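Local coordinates for protein phytochrome Response Regulator RcpA (Tolypothrix sp. PCC 7601, PDB 1K68) that probably relays light signals from a cyanobacterial phytochrome, as a CheY-like homodimeric response regulator phosphorylated on a receiver-domain aspartate, at residues Ile5-Asp10 / Val31-Asp36; Asp36-Met41 / Pro66-Arg71. All coordinates share one frame; numbering follows the deposited sequence.

Contact 1. Residues Ile5-Asp10 / Val31-Asp36; sequences IFLVED and VVTVRD. With MG (magnesium ion), chain C.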
# COMPACT_ATOMS: atom_id res chain seq x y z
N ILE A 5 -4.31 5.42 17.06
CA ILE A 5 -5.24 5.84 16.03
C ILE A 5 -6.20 4.69 15.76
O ILE A 5 -5.77 3.56 15.50
CB ILE A 5 -4.49 6.20 14.74
CG1 ILE A 5 -3.51 7.33 15.03
CG2 ILE A 5 -5.47 6.63 13.67
CD1 ILE A 5 -2.54 7.56 13.91
N PHE A 6 -7.49 4.98 15.83
CA PHE A 6 -8.53 3.99 15.60
C PHE A 6 -9.13 4.24 14.22
O PHE A 6 -9.79 5.25 13.98
CB PHE A 6 -9.60 4.11 16.70
CG PHE A 6 -10.57 2.96 16.75
CD1 PHE A 6 -10.11 1.65 16.87
CD2 PHE A 6 -11.93 3.20 16.71
CE1 PHE A 6 -11.01 0.59 16.97
CE2 PHE A 6 -12.84 2.14 16.81
CZ PHE A 6 -12.38 0.84 16.94
N LEU A 7 -8.88 3.30 13.31
CA LEU A 7 -9.36 3.39 11.94
C LEU A 7 -10.54 2.45 11.75
O LEU A 7 -10.41 1.23 11.90
CB LEU A 7 -8.24 3.00 10.97
CG LEU A 7 -8.57 2.80 9.48
CD1 LEU A 7 -9.07 4.10 8.85
CD2 LEU A 7 -7.32 2.31 8.77
N VAL A 8 -11.71 3.04 11.46
CA VAL A 8 -12.93 2.29 11.22
C VAL A 8 -13.15 2.35 9.71
O VAL A 8 -13.62 3.36 9.18
CB VAL A 8 -14.13 2.93 11.96
CG1 VAL A 8 -15.36 2.04 11.80
CG2 VAL A 8 -13.81 3.12 13.44
N GLU A 9 -12.79 1.26 9.03
CA GLU A 9 -12.86 1.17 7.57
C GLU A 9 -12.91 -0.29 7.12
O GLU A 9 -12.26 -1.15 7.71
CB GLU A 9 -11.62 1.84 6.99
CG GLU A 9 -11.35 1.57 5.53
CD GLU A 9 -12.34 2.26 4.63
OE1 GLU A 9 -13.15 1.56 3.99
OE2 GLU A 9 -12.30 3.51 4.56
N ASP A 10 -13.66 -0.59 6.06
CA ASP A 10 -13.75 -1.97 5.58
C ASP A 10 -12.98 -2.24 4.28
O ASP A 10 -12.61 -3.38 4.01
CB ASP A 10 -15.22 -2.38 5.41
CG ASP A 10 -15.95 -1.52 4.41
OD1 ASP A 10 -15.73 -0.30 4.42
OD2 ASP A 10 -16.74 -2.06 3.61
N VAL A 31 -1.76 1.81 15.34
CA VAL A 31 -2.97 1.84 14.54
C VAL A 31 -3.81 0.60 14.73
O VAL A 31 -3.36 -0.51 14.42
CB VAL A 31 -2.65 1.98 13.04
CG1 VAL A 31 -3.93 2.19 12.25
CG2 VAL A 31 -1.68 3.14 12.83
N VAL A 32 -5.01 0.77 15.26
CA VAL A 32 -5.92 -0.34 15.46
C VAL A 32 -7.06 -0.17 14.47
O VAL A 32 -7.71 0.87 14.43
CB VAL A 32 -6.46 -0.37 16.89
CG1 VAL A 32 -7.55 -1.42 17.02
CG2 VAL A 32 -5.32 -0.68 17.84
N THR A 33 -7.29 -1.20 13.68
CA THR A 33 -8.31 -1.16 12.64
C THR A 33 -9.44 -2.16 12.85
O THR A 33 -9.20 -3.35 13.05
CB THR A 33 -7.67 -1.47 11.26
OG1 THR A 33 -6.53 -0.61 11.06
CG2 THR A 33 -8.67 -1.27 10.14
N VAL A 34 -10.68 -1.66 12.84
CA VAL A 34 -11.86 -2.53 12.94
C VAL A 34 -12.61 -2.27 11.65
O VAL A 34 -12.55 -1.16 11.10
CB VAL A 34 -12.76 -2.22 14.16
CG1 VAL A 34 -12.04 -2.60 15.44
CG2 VAL A 34 -13.15 -0.76 14.17
N ARG A 35 -13.35 -3.27 11.18
CA ARG A 35 -14.03 -3.16 9.89
C ARG A 35 -15.54 -2.93 9.79
O ARG A 35 -16.10 -3.01 8.71
CB ARG A 35 -13.64 -4.37 9.05
CG ARG A 35 -12.13 -4.57 9.04
CD ARG A 35 -11.71 -5.92 8.50
NE ARG A 35 -11.15 -5.81 7.16
CZ ARG A 35 -11.82 -5.35 6.11
NH1 ARG A 35 -13.08 -4.95 6.24
NH2 ARG A 35 -11.23 -5.29 4.93
N ASP A 36 -16.20 -2.66 10.91
CA ASP A 36 -17.63 -2.37 10.85
C ASP A 36 -18.04 -1.48 12.02
O ASP A 36 -17.33 -1.39 13.02
CB ASP A 36 -18.47 -3.65 10.84
CG ASP A 36 -18.44 -4.39 12.15
OD1 ASP A 36 -17.77 -5.45 12.22
OD2 ASP A 36 -19.07 -3.92 13.11
MG MG C . -16.62 1.56 3.47
O HOH W 1 -16.45 -0.23 1.80

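Contact 2. Residues Asp36-Met41 / Pro66-Arg71; sequences DGMEAM and PKKDGR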
# COMPACT_ATOMS: atom_id res chain seq x y z
N ASP A 36 -16.20 -2.66 10.91
CA ASP A 36 -17.63 -2.37 10.85
C ASP A 36 -18.04 -1.48 12.02
O ASP A 36 -17.33 -1.39 13.02
CB ASP A 36 -18.47 -3.65 10.84
CG ASP A 36 -18.44 -4.39 12.15
OD1 ASP A 36 -17.77 -5.45 12.22
OD2 ASP A 36 -19.07 -3.92 13.11
N GLY A 37 -19.18 -0.81 11.87
CA GLY A 37 -19.65 0.08 12.91
C GLY A 37 -19.86 -0.59 14.25
O GLY A 37 -19.57 -0.01 15.29
N MET A 38 -20.37 -1.82 14.22
CA MET A 38 -20.62 -2.57 15.44
C MET A 38 -19.34 -2.73 16.25
O MET A 38 -19.30 -2.36 17.42
CB MET A 38 -21.20 -3.94 15.11
CG MET A 38 -22.60 -3.91 14.50
SD MET A 38 -23.82 -3.13 15.57
CE MET A 38 -25.11 -2.74 14.39
N GLU A 39 -18.31 -3.28 15.62
CA GLU A 39 -17.03 -3.48 16.30
C GLU A 39 -16.51 -2.14 16.78
O GLU A 39 -15.94 -2.03 17.86
CB GLU A 39 -15.99 -4.10 15.36
CG GLU A 39 -16.37 -5.43 14.78
CD GLU A 39 -16.98 -6.36 15.80
OE1 GLU A 39 -16.35 -6.58 16.86
OE2 GLU A 39 -18.10 -6.85 15.54
N ALA A 40 -16.72 -1.12 15.96
CA ALA A 40 -16.26 0.22 16.29
C ALA A 40 -16.79 0.64 17.66
O ALA A 40 -16.03 1.00 18.55
CB ALA A 40 -16.72 1.21 15.22
N MET A 41 -18.11 0.60 17.82
CA MET A 41 -18.71 1.00 19.09
C MET A 41 -18.32 0.09 20.25
O MET A 41 -18.05 0.56 21.35
CB MET A 41 -20.23 1.07 18.95
CG MET A 41 -20.70 2.14 17.97
SD MET A 41 -20.00 3.74 18.39
CE MET A 41 -20.99 4.14 19.84
N PRO A 66 -20.30 -1.61 7.04
CA PRO A 66 -21.17 -2.78 7.17
C PRO A 66 -21.71 -2.83 8.60
O PRO A 66 -21.06 -2.35 9.54
CB PRO A 66 -20.23 -3.94 6.89
CG PRO A 66 -19.24 -3.35 5.95
CD PRO A 66 -18.96 -2.02 6.58
N LYS A 67 -22.90 -3.42 8.74
CA LYS A 67 -23.56 -3.58 10.03
C LYS A 67 -24.13 -2.28 10.58
O LYS A 67 -25.34 -2.14 10.75
CB LYS A 67 -22.58 -4.19 11.04
CG LYS A 67 -22.03 -5.54 10.62
CD LYS A 67 -22.66 -6.66 11.42
CE LYS A 67 -21.61 -7.39 12.25
NZ LYS A 67 -22.20 -8.51 13.03
N LYS A 68 -23.25 -1.33 10.86
CA LYS A 68 -23.66 -0.04 11.39
C LYS A 68 -22.79 0.98 10.66
O LYS A 68 -21.56 0.89 10.71
CB LYS A 68 -23.38 -0.02 12.89
CG LYS A 68 -23.88 1.19 13.63
CD LYS A 68 -23.95 0.90 15.12
CE LYS A 68 -25.01 1.77 15.79
NZ LYS A 68 -25.17 1.47 17.24
N ASP A 69 -23.41 1.94 9.97
CA ASP A 69 -22.61 2.91 9.23
C ASP A 69 -21.97 3.99 10.08
O ASP A 69 -22.30 4.18 11.25
CB ASP A 69 -23.42 3.56 8.09
CG ASP A 69 -24.58 4.42 8.58
OD1 ASP A 69 -24.49 4.99 9.70
OD2 ASP A 69 -25.57 4.56 7.84
N GLY A 70 -21.02 4.68 9.46
CA GLY A 70 -20.29 5.75 10.12
C GLY A 70 -21.17 6.87 10.63
O GLY A 70 -20.87 7.47 11.66
N ARG A 71 -22.24 7.18 9.90
CA ARG A 71 -23.15 8.24 10.32
C ARG A 71 -23.67 7.94 11.71
O ARG A 71 -23.76 8.82 12.56
CB ARG A 71 -24.31 8.36 9.34

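Contact 1. Residues Ile5-Asp10 / Val31-Asp36
Val32 O is gripped twice by the neighbouring strand: Leu7 N donates to it at 2.9 Å with an N-H...O angle of 163°, and Phe6 CA approaches it at 3.4 Å as a CA-H...O contact. The ladder continues through Val32 N to Ile5 O, Val34 N to Leu7 O and Glu9 N to Val34 O, the last stretching to 3.2 Å. Strands 5-8 and 31-34 are therefore parallel, with axes 22° apart. On one face the Phe6 ring crosses Val34 at about a right angle. With Val34 CG1 anti to the carbonyl carbon (chi1 -69°), CG2 falls between the backbone N and the carbonyl carbon and comes within 3.3 Å of Phe6 CZ, while Val32 CG1 lies 4.0 Å from Phe6 CD1. The other face pairs Leu7 with Thr33, lying side by side with Leu7 CD2 3.8 Å from Thr33 OG1. Past the strands, Arg35, bent at chi3, brings its guanidinium to the end of segment 5-10: Glu9 O lies over one face and Asp10 O at the edge, where NH1 makes a weak bond at 2.8 Å. Asp10 OD1 meanwhile binds the magnesium ion at 2.3 Å, a site completed in part by Asp62, the aspartyl phosphate, and Asn64 O. Glu9 and Asp10 form the acidic pair known from receiver domains, and Glu9 OE2 is held by a salt bridge to Lys114. Helix 12-23 connects the two strands in a beta-alpha-beta unit; Leu7 packs on Ile18 of that helix, Phe6 and Val8 face helix 37-44, and strand 58-60 borders strand 4-8 on its other edge.

Contact 2. Residues Asp36-Met41 / Pro66-Arg71
This is a surface contact between the N-terminal turn of helix 37-44 and the loop 66-69 that leads into helix 70-79, and backbone carbonyls carry much of it. Pro66 O receives weak hydrogen bonds from Gly37 N, at 3.4 Å, and from Lys68 N, while Asp36 CB sits 3.2 Å away from it. Gly37 CA comes to 3.0 Å from Lys68 O as a CA-H...O contact, and a CB on Gly37 would point at that oxygen and clash with it. The loop achieves this through a classic gamma turn at Lys67 (phi 74°, psi -63°), closed by the weak Lys68 N bond to Pro66 O. Such a turn, within the Pro-x-x-Asp-Gly sequence, is familiar from receiver domains of the CheY type. Asp36 is the N-cap of helix 37-44: its OD2 accepts Glu39 N at 2.7 Å and 162°, the donor arriving from above the carboxylate plane. An alanine here would probably leave Glu39 N without its cap and Lys67 CG without the carboxylate carbon beside it. Met38 supplies the apolar cover, crossing both lysines at about a right angle. Its CG presses tightly on Lys67 CB at 3.5 Å, and its bent chain brings CE to 3.6 Å from Lys68 CB. Lys68 runs extended past this thioether to a salt bridge between its NZ and Glu76 OE2. Further along, Met41 packs on Val73 and Ile77 of helix 70-79, whose own N-cap, Asp69, accepts Glu72 N through OD1.

Contact 1 and contact 2 share Asp36, where the chain leaves strand 30-34 and enters helix 37-44, and their centres are 10 Å apart. They also touch directly. Asp10 OD2 lies 3.7 Å from Pro66 CG, and Arg35 O the same 3.7 Å from Pro66 CD, which wedges the proline of the loop 66-69 beside the ends of both strands. Deeper in, Val8 CG1 packs on Ala40 CB at 3.8 Å. Their relation to the magnesium site differs: Asp10 of contact 1 is a ligand, whereas in contact 2 the nearest Pro66 side-chain atom lies about 5 Å from the ion.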